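Long-range contact in malonate decarboxylase subunit alpha (Acinetobacter baumannii ATCC 17978, PDB 6MPR), which probably acts as the acyl-carrier-protein transferase subunit of malonate decarboxylase, exchanging acetyl for malonyl groups on the carrier: residues F106-F118 / G133-L146. Residues are numbered along the deposited sequence; the frame is centred on the assembly and turned at random.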
ATOM      1  N   PHE A 106      -9.848  13.446  25.475  1.00 15.49           N
ATOM      2  CA  PHE A 106     -11.294  13.427  25.287  1.00 16.13           C
ATOM      3  C   PHE A 106     -12.020  13.682  26.592  1.00 21.88           C
ATOM      4  O   PHE A 106     -12.980  14.461  26.628  1.00 22.22           O
ATOM      5  CB  PHE A 106     -11.706  12.098  24.656  1.00 14.67           C
ATOM      6  CG  PHE A 106     -11.062  11.871  23.308  1.00 15.18           C
ATOM      7  CD1 PHE A 106      -9.800  11.292  23.207  1.00 17.71           C
ATOM      8  CD2 PHE A 106     -11.702  12.271  22.149  1.00 11.65           C
ATOM      9  CE1 PHE A 106      -9.195  11.106  21.964  1.00 15.27           C
ATOM     10  CE2 PHE A 106     -11.115  12.092  20.913  1.00 11.75           C
ATOM     11  CZ  PHE A 106      -9.849  11.500  20.819  1.00 11.23           C
ATOM     12  N   GLU A 107     -11.561  13.062  27.678  1.00 21.01           N
ATOM     13  CA  GLU A 107     -12.129  13.365  28.987  1.00 21.37           C
ATOM     14  C   GLU A 107     -12.062  14.854  29.290  1.00 25.51           C
ATOM     15  O   GLU A 107     -13.013  15.427  29.833  1.00 23.30           O
ATOM     16  CB  GLU A 107     -11.396  12.567  30.058  1.00 23.43           C
ATOM     17  CG  GLU A 107     -12.052  12.608  31.414  1.00 38.60           C
ATOM     18  CD  GLU A 107     -11.366  11.681  32.386  1.00 48.79           C
ATOM     19  OE1 GLU A 107     -10.708  10.726  31.918  1.00 50.71           O
ATOM     20  OE2 GLU A 107     -11.474  11.909  33.610  1.00 59.88           O
ATOM     21  N   LYS A 108     -10.958  15.507  28.925  1.00 24.97           N
ATOM     22  CA  LYS A 108     -10.757  16.907  29.283  1.00 22.07           C
ATOM     23  C   LYS A 108     -11.437  17.885  28.325  1.00 26.11           C
ATOM     24  O   LYS A 108     -11.368  19.097  28.558  1.00 23.85           O
ATOM     25  CB  LYS A 108      -9.254  17.219  29.351  1.00 24.99           C
ATOM     26  CG  LYS A 108      -8.522  16.560  30.508  1.00 26.54           C
ATOM     27  CD  LYS A 108      -7.036  16.877  30.501  1.00 30.88           C
ATOM     28  CE  LYS A 108      -6.417  16.559  31.856  1.00 37.59           C
ATOM     29  NZ  LYS A 108      -4.956  16.812  31.874  1.00 38.63           N
ATOM     30  N   GLY A 109     -12.071  17.411  27.256  1.00 23.50           N
ATOM     31  CA  GLY A 109     -12.724  18.319  26.338  1.00 25.11           C
ATOM     32  C   GLY A 109     -11.802  18.979  25.345  1.00 21.44           C
ATOM     33  O   GLY A 109     -12.202  19.955  24.700  1.00 21.44           O
ATOM     34  N   ILE A 110     -10.575  18.481  25.210  1.00 17.21           N
ATOM     35  CA  ILE A 110      -9.645  19.018  24.224  1.00 16.76           C
ATOM     36  C   ILE A 110      -9.906  18.400  22.856  1.00 22.23           C
ATOM     37  O   ILE A 110      -9.982  19.106  21.843  1.00 18.11           O
ATOM     38  CB  ILE A 110      -8.198  18.785  24.691  1.00 16.40           C
ATOM     39  CG1 ILE A 110      -7.932  19.618  25.959  1.00 18.47           C
ATOM     40  CG2 ILE A 110      -7.223  19.091  23.558  1.00 17.06           C
ATOM     41  CD1 ILE A 110      -6.687  19.220  26.734  1.00 21.06           C
ATOM     42  N   ALA A 111     -10.078  17.084  22.821  1.00 18.00           N
ATOM     43  CA  ALA A 111     -10.377  16.336  21.608  1.00 15.30           C
ATOM     44  C   ALA A 111     -11.820  15.842  21.646  1.00 15.25           C
ATOM     45  O   ALA A 111     -12.383  15.609  22.721  1.00 14.23           O
ATOM     46  CB  ALA A 111      -9.424  15.147  21.450  1.00 11.81           C
ATOM     47  N   ARG A 112     -12.428  15.694  20.463  1.00 12.94           N
ATOM     48  CA  ARG A 112     -13.784  15.149  20.371  1.00 15.47           C
ATOM     49  C   ARG A 112     -13.854  13.955  19.424  1.00 15.47           C
ATOM     50  O   ARG A 112     -14.468  12.934  19.750  1.00 21.93           O
ATOM     51  CB  ARG A 112     -14.778  16.214  19.911  1.00 16.56           C
ATOM     52  CG  ARG A 112     -16.222  15.915  20.321  1.00 31.47           C
ATOM     53  CD  ARG A 112     -16.283  15.881  21.835  1.00 36.79           C
ATOM     54  NE  ARG A 112     -17.624  15.944  22.400  1.00 43.51           N
ATOM     55  CZ  ARG A 112     -17.881  16.373  23.633  1.00 47.62           C
ATOM     56  NH1 ARG A 112     -16.888  16.796  24.412  1.00 44.93           N
ATOM     57  NH2 ARG A 112     -19.128  16.395  24.088  1.00 55.71           N
ATOM     58  N   LYS A 113     -13.229  14.065  18.253  1.00 17.97           N
ATOM     59  CA  LYS A 113     -13.284  13.023  17.238  1.00 15.14           C
ATOM     60  C   LYS A 113     -11.995  12.217  17.220  1.00 16.08           C
ATOM     61  O   LYS A 113     -10.909  12.733  17.495  1.00 11.06           O
ATOM     62  CB  LYS A 113     -13.528  13.617  15.845  1.00 13.90           C
ATOM     63  CG  LYS A 113     -14.823  14.358  15.681  1.00 23.33           C
ATOM     64  CD  LYS A 113     -14.954  14.797  14.229  1.00 29.56           C
ATOM     65  CE  LYS A 113     -16.106  15.748  14.012  1.00 37.95           C
ATOM     66  NZ  LYS A 113     -16.150  16.145  12.576  1.00 45.69           N
ATOM     67  N   LEU A 114     -12.116  10.941  16.879  1.00 11.30           N
ATOM     68  CA  LEU A 114     -10.955  10.062  16.820  1.00 11.82           C
ATOM     69  C   LEU A 114     -11.046   9.153  15.607  1.00 13.39           C
ATOM     70  O   LEU A 114     -12.061   8.480  15.410  1.00 14.21           O
ATOM     71  CB  LEU A 114     -10.839   9.215  18.091  1.00 13.70           C
ATOM     72  CG  LEU A 114      -9.712   8.173  18.070  1.00 10.07           C
ATOM     73  CD1 LEU A 114      -8.324   8.869  18.056  1.00 10.01           C
ATOM     74  CD2 LEU A 114      -9.851   7.227  19.255  1.00 11.70           C
ATOM     75  N   ASP A 115      -9.991   9.152  14.791  1.00 10.85           N
ATOM     76  CA  ASP A 115      -9.760   8.135  13.769  1.00  8.22           C
ATOM     77  C   ASP A 115      -8.460   7.435  14.123  1.00 13.81           C
ATOM     78  O   ASP A 115      -7.447   8.105  14.351  1.00 10.76           O
ATOM     79  CB  ASP A 115      -9.674   8.738  12.365  1.00  9.17           C
ATOM     80  CG  ASP A 115     -11.043   9.010  11.767  1.00 17.32           C
ATOM     81  OD1 ASP A 115     -11.733   8.045  11.364  1.00 14.02           O
ATOM     82  OD2 ASP A 115     -11.451  10.186  11.731  1.00 16.02           O
ATOM     83  N   PHE A 116      -8.487   6.103  14.191  1.00 12.37           N
ATOM     84  CA  PHE A 116      -7.321   5.367  14.679  1.00 10.74           C
ATOM     85  C   PHE A 116      -7.242   3.997  14.025  1.00 12.69           C
ATOM     86  O   PHE A 116      -8.140   3.582  13.285  1.00 11.76           O
ATOM     87  CB  PHE A 116      -7.322   5.229  16.216  1.00  7.70           C
ATOM     88  CG  PHE A 116      -8.331   4.231  16.761  1.00 11.02           C
ATOM     89  CD1 PHE A 116      -9.684   4.529  16.782  1.00 13.70           C
ATOM     90  CD2 PHE A 116      -7.908   3.019  17.290  1.00 10.78           C
ATOM     91  CE1 PHE A 116     -10.611   3.619  17.309  1.00 15.24           C
ATOM     92  CE2 PHE A 116      -8.813   2.106  17.807  1.00 12.49           C
ATOM     93  CZ  PHE A 116     -10.171   2.397  17.804  1.00 12.46           C
ATOM     94  N   SER A 117      -6.127   3.305  14.289  1.00 10.09           N
ATOM     95  CA  SER A 117      -5.929   1.937  13.817  1.00  8.89           C
ATOM     96  C   SER A 117      -5.778   0.917  14.936  1.00 15.01           C
ATOM     97  O   SER A 117      -6.433  -0.136  14.898  1.00 12.09           O
ATOM     98  CB  SER A 117      -4.715   1.867  12.885  1.00  9.94           C
ATOM     99  OG  SER A 117      -4.512   0.530  12.448  1.00 11.18           O
ATOM    100  N   PHE A 118      -4.944   1.167  15.942  1.00 10.19           N
ATOM    101  CA  PHE A 118      -4.751   0.169  16.987  1.00  9.18           C
ATOM    102  C   PHE A 118      -5.122   0.713  18.360  1.00 11.81           C
ATOM    103  O   PHE A 118      -4.883   1.883  18.659  1.00 11.87           O
ATOM    104  CB  PHE A 118      -3.308  -0.351  17.018  1.00 13.78           C
ATOM    105  CG  PHE A 118      -3.084  -1.415  18.057  1.00 13.00           C
ATOM    106  CD1 PHE A 118      -3.517  -2.718  17.842  1.00 18.02           C
ATOM    107  CD2 PHE A 118      -2.479  -1.104  19.263  1.00 19.18           C
ATOM    108  CE1 PHE A 118      -3.331  -3.689  18.805  1.00 22.89           C
ATOM    109  CE2 PHE A 118      -2.280  -2.083  20.236  1.00 22.76           C
ATOM    110  CZ  PHE A 118      -2.709  -3.369  20.007  1.00 21.98           C
ATOM    111  N   GLY A 133     -20.329  10.152  25.769  1.00 23.93           N
ATOM    112  CA  GLY A 133     -20.475  11.245  24.829  1.00 25.00           C
ATOM    113  C   GLY A 133     -19.259  12.131  24.659  1.00 31.57           C
ATOM    114  O   GLY A 133     -19.380  13.210  24.069  1.00 34.70           O
ATOM    115  N   LEU A 134     -18.092  11.711  25.141  1.00 22.53           N
ATOM    116  CA  LEU A 134     -16.882  12.517  25.056  1.00 19.65           C
ATOM    117  C   LEU A 134     -15.974  12.128  23.899  1.00 18.84           C
ATOM    118  O   LEU A 134     -15.029  12.865  23.593  1.00 22.92           O
ATOM    119  CB  LEU A 134     -16.100  12.419  26.376  1.00 19.57           C
ATOM    120  CG  LEU A 134     -16.840  13.004  27.586  1.00 23.38           C
ATOM    121  CD1 LEU A 134     -16.111  12.683  28.880  1.00 27.71           C
ATOM    122  CD2 LEU A 134     -17.023  14.513  27.440  1.00 26.80           C
ATOM    123  N   LEU A 135     -16.244  11.008  23.238  1.00 15.06           N
ATOM    124  CA  LEU A 135     -15.408  10.531  22.147  1.00 14.63           C
ATOM    125  C   LEU A 135     -16.325  10.090  21.019  1.00 14.21           C
ATOM    126  O   LEU A 135     -17.243   9.297  21.245  1.00 16.45           O
ATOM    127  CB  LEU A 135     -14.498   9.378  22.613  1.00 16.07           C
ATOM    128  CG  LEU A 135     -13.438   8.862  21.626  1.00 19.26           C
ATOM    129  CD1 LEU A 135     -12.224   8.272  22.335  1.00 18.52           C
ATOM    130  CD2 LEU A 135     -14.027   7.806  20.693  1.00 25.23           C
ATOM    131  N   GLU A 136     -16.093  10.622  19.822  1.00 15.62           N
ATOM    132  CA  GLU A 136     -16.872  10.290  18.628  1.00 13.76           C
ATOM    133  C   GLU A 136     -15.942   9.558  17.668  1.00 17.46           C
ATOM    134  O   GLU A 136     -15.015  10.167  17.127  1.00 20.03           O
ATOM    135  CB  GLU A 136     -17.442  11.551  17.980  1.00 19.28           C
ATOM    136  CG  GLU A 136     -18.404  12.341  18.883  1.00 22.14           C
ATOM    137  CD  GLU A 136     -18.773  13.726  18.339  1.00 36.72           C
ATOM    138  OE1 GLU A 136     -18.457  14.037  17.166  1.00 40.01           O
ATOM    139  OE2 GLU A 136     -19.379  14.512  19.101  1.00 39.87           O
ATOM    140  N   ILE A 137     -16.180   8.258  17.467  1.00 17.06           N
ATOM    141  CA  ILE A 137     -15.363   7.483  16.541  1.00 16.47           C
ATOM    142  C   ILE A 137     -15.706   7.869  15.110  1.00 18.44           C
ATOM    143  O   ILE A 137     -16.882   7.951  14.735  1.00 19.50           O
ATOM    144  CB  ILE A 137     -15.561   5.976  16.751  1.00 24.96           C
ATOM    145  CG1 ILE A 137     -15.043   5.552  18.115  1.00 31.87           C
ATOM    146  CG2 ILE A 137     -14.769   5.197  15.702  1.00 23.73           C
ATOM    147  CD1 ILE A 137     -13.533   5.460  18.190  1.00 24.42           C
ATOM    148  N   GLY A 138     -14.676   8.131  14.311  1.00 14.54           N
ATOM    149  CA  GLY A 138     -14.836   8.147  12.869  1.00 16.70           C
ATOM    150  C   GLY A 138     -14.883   6.729  12.346  1.00 13.84           C
ATOM    151  O   GLY A 138     -15.956   6.208  12.020  1.00 18.08           O
ATOM    152  N   ALA A 139     -13.726   6.073  12.298  1.00 14.52           N
ATOM    153  CA  ALA A 139     -13.664   4.668  11.931  1.00 16.68           C
ATOM    154  C   ALA A 139     -12.381   4.085  12.487  1.00 10.24           C
ATOM    155  O   ALA A 139     -11.427   4.812  12.796  1.00 13.17           O
ATOM    156  CB  ALA A 139     -13.716   4.462  10.411  1.00 15.21           C
ATOM    157  N   ILE A 140     -12.372   2.765  12.605  1.00 13.22           N
ATOM    158  CA  ILE A 140     -11.169   2.005  12.921  1.00 14.73           C
ATOM    159  C   ILE A 140     -10.570   1.491  11.619  1.00 16.49           C
ATOM    160  O   ILE A 140     -11.284   0.935  10.782  1.00 13.13           O
ATOM    161  CB  ILE A 140     -11.478   0.838  13.869  1.00 18.04           C
ATOM    162  CG1 ILE A 140     -12.434   1.288  14.980  1.00 22.32           C
ATOM    163  CG2 ILE A 140     -10.180   0.291  14.438  1.00 17.74           C
ATOM    164  CD1 ILE A 140     -12.935   0.146  15.826  1.00 27.16           C
ATOM    165  N   HIS A 141      -9.263   1.674  11.453  1.00  8.98           N
ATOM    166  CA  HIS A 141      -8.555   1.435  10.203  1.00  8.65           C
ATOM    167  C   HIS A 141      -7.467   0.388  10.399  1.00 14.71           C
ATOM    168  O   HIS A 141      -7.058   0.107  11.520  1.00 13.16           O
ATOM    169  CB  HIS A 141      -7.853   2.723   9.694  1.00  8.33           C
ATOM    170  CG  HIS A 141      -8.750   3.913   9.534  1.00  9.49           C
ATOM    171  ND1 HIS A 141      -9.376   4.542  10.591  1.00  8.95           N
ATOM    172  CD2 HIS A 141      -9.095   4.614   8.426  1.00  8.68           C
ATOM    173  CE1 HIS A 141     -10.080   5.564  10.139  1.00 16.20           C
ATOM    174  NE2 HIS A 141      -9.911   5.639   8.830  1.00 10.35           N
ATOM    175  N   THR A 142      -6.952  -0.148   9.298  1.00  9.66           N
ATOM    176  CA  THR A 142      -5.618  -0.742   9.363  1.00  7.86           C
ATOM    177  C   THR A 142      -4.596   0.364   9.063  1.00 10.57           C
ATOM    178  O   THR A 142      -4.940   1.400   8.510  1.00 10.03           O
ATOM    179  CB  THR A 142      -5.490  -1.952   8.414  1.00 10.13           C
ATOM    180  OG1 THR A 142      -4.241  -2.643   8.636  1.00  9.50           O
ATOM    181  CG2 THR A 142      -5.615  -1.570   6.946  1.00  8.95           C
ATOM    182  N   TYR A 143      -3.348   0.169   9.501  1.00 10.46           N
ATOM    183  CA  TYR A 143      -2.379   1.272   9.521  1.00  8.33           C
ATOM    184  C   TYR A 143      -2.275   1.999   8.183  1.00  9.71           C
ATOM    185  O   TYR A 143      -2.465   3.218   8.106  1.00  8.49           O
ATOM    186  CB  TYR A 143      -0.981   0.777   9.906  1.00  7.86           C
ATOM    187  CG  TYR A 143      -0.807   0.349  11.342  1.00  7.65           C
ATOM    188  CD1 TYR A 143      -1.271   1.132  12.396  1.00  8.71           C
ATOM    189  CD2 TYR A 143      -0.160  -0.849  11.638  1.00 13.42           C
ATOM    190  CE1 TYR A 143      -1.101   0.726  13.705  1.00  8.83           C
ATOM    191  CE2 TYR A 143       0.009  -1.258  12.939  1.00 13.28           C
ATOM    192  CZ  TYR A 143      -0.447  -0.470  13.962  1.00 13.39           C
ATOM    193  OH  TYR A 143      -0.274  -0.878  15.259  1.00 15.81           O
ATOM    194  N   ILE A 144      -1.920   1.278   7.117  1.00 13.31           N
ATOM    195  CA  ILE A 144      -1.653   2.003   5.879  1.00  8.74           C
ATOM    196  C   ILE A 144      -2.929   2.513   5.231  1.00  9.61           C
ATOM    197  O   ILE A 144      -2.861   3.430   4.411  1.00  9.03           O
ATOM    198  CB  ILE A 144      -0.841   1.177   4.864  1.00 10.87           C
ATOM    199  CG1 ILE A 144      -1.599  -0.078   4.437  1.00 10.25           C
ATOM    200  CG2 ILE A 144       0.545   0.869   5.438  1.00 14.04           C
ATOM    201  CD1 ILE A 144      -0.906  -0.827   3.320  1.00 12.46           C
ATOM    202  N   GLU A 145      -4.093   1.956   5.585  1.00 10.69           N
ATOM    203  CA  GLU A 145      -5.362   2.585   5.211  1.00  9.94           C
ATOM    204  C   GLU A 145      -5.499   3.963   5.849  1.00 11.35           C
ATOM    205  O   GLU A 145      -5.896   4.936   5.189  1.00 10.12           O
ATOM    206  CB  GLU A 145      -6.524   1.667   5.618  1.00  8.01           C
ATOM    207  CG  GLU A 145      -7.926   2.201   5.372  1.00  8.43           C
ATOM    208  CD  GLU A 145      -8.984   1.318   6.040  1.00 12.31           C
ATOM    209  OE1 GLU A 145     -10.186   1.486   5.739  1.00 11.62           O
ATOM    210  OE2 GLU A 145      -8.610   0.481   6.898  1.00 11.92           O
ATOM    211  N   LEU A 146      -5.167   4.072   7.136  1.00  8.53           N
ATOM    212  CA  LEU A 146      -5.239   5.369   7.796  1.00  7.54           C
ATOM    213  C   LEU A 146      -4.240   6.343   7.171  1.00 10.15           C
ATOM    214  O   LEU A 146      -4.584   7.502   6.912  1.00  8.92           O
ATOM    215  CB  LEU A 146      -5.006   5.212   9.308  1.00  7.50           C
ATOM    216  CG  LEU A 146      -5.129   6.477  10.168  1.00  8.01           C
ATOM    217  CD1 LEU A 146      -6.543   7.016  10.125  1.00 10.32           C
ATOM    218  CD2 LEU A 146      -4.732   6.210  11.612  1.00 12.20           C
TER
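Strands 111-116 and 136-140 are neighbours at one edge of a parallel beta sheet, with 136-140 outermost within the chain. Their pairing starts with a hydrogen bond from Glu136 N to Arg112 O (2.8 Å) and continues through Leu114 and Phe116. Leu114 N gives a bond to Glu136 O (3.0 Å), and Leu114 O takes a nearly straight one from Gly138 N (2.9 Å, 174° at the hydrogen). Beyond this point a beta bulge shifts the register by one. There Asp115 OD1 takes over as acceptor for Ala139 N (3.0 Å), in a bent bond met from above the carboxylate plane, while OD2 bonds His91 on the neighbouring strand. Glycine suits position 138, since a side chain there would run into this carboxylate.

Helix 125-131 links the two strands in a beta-alpha-beta crossover, and both Leu135 and Ile137 touch it. Leu135 packs on Leu114 and on Phe106 of helix 100-107, setting CD1 over the centre of the Phe106 ring, a CH-pi contact 3.9 Å from the centroid; Ala111 CB lies against the opposite face near the rim. Further along, Ile137 CD1 meets the edge of the Phe116 ring at CE1 (3.6 Å), whereas Ile140 lies beside that ring, its CG1 reaching CE1 and CZ and its CG2 over one face, off centre.

Near the corner at Ser117, Phe116 O accepts two bonds from His141. Backbone N comes in the carbonyl plane; ND1 (3.1 Å from Phe116 O) approaches from above it, although the oxygen lies in the ring plane. With CG beside its backbone N (chi1 -55°), His141 can use both donors on one oxygen. Leu146 CD1 sits over the imidazole, NE2 bonds Arg149, and the ring meets His403 of the second subunit. Ser117, small enough for the corner, turns OG to His141 O (2.7 Å), just before helix 143-149.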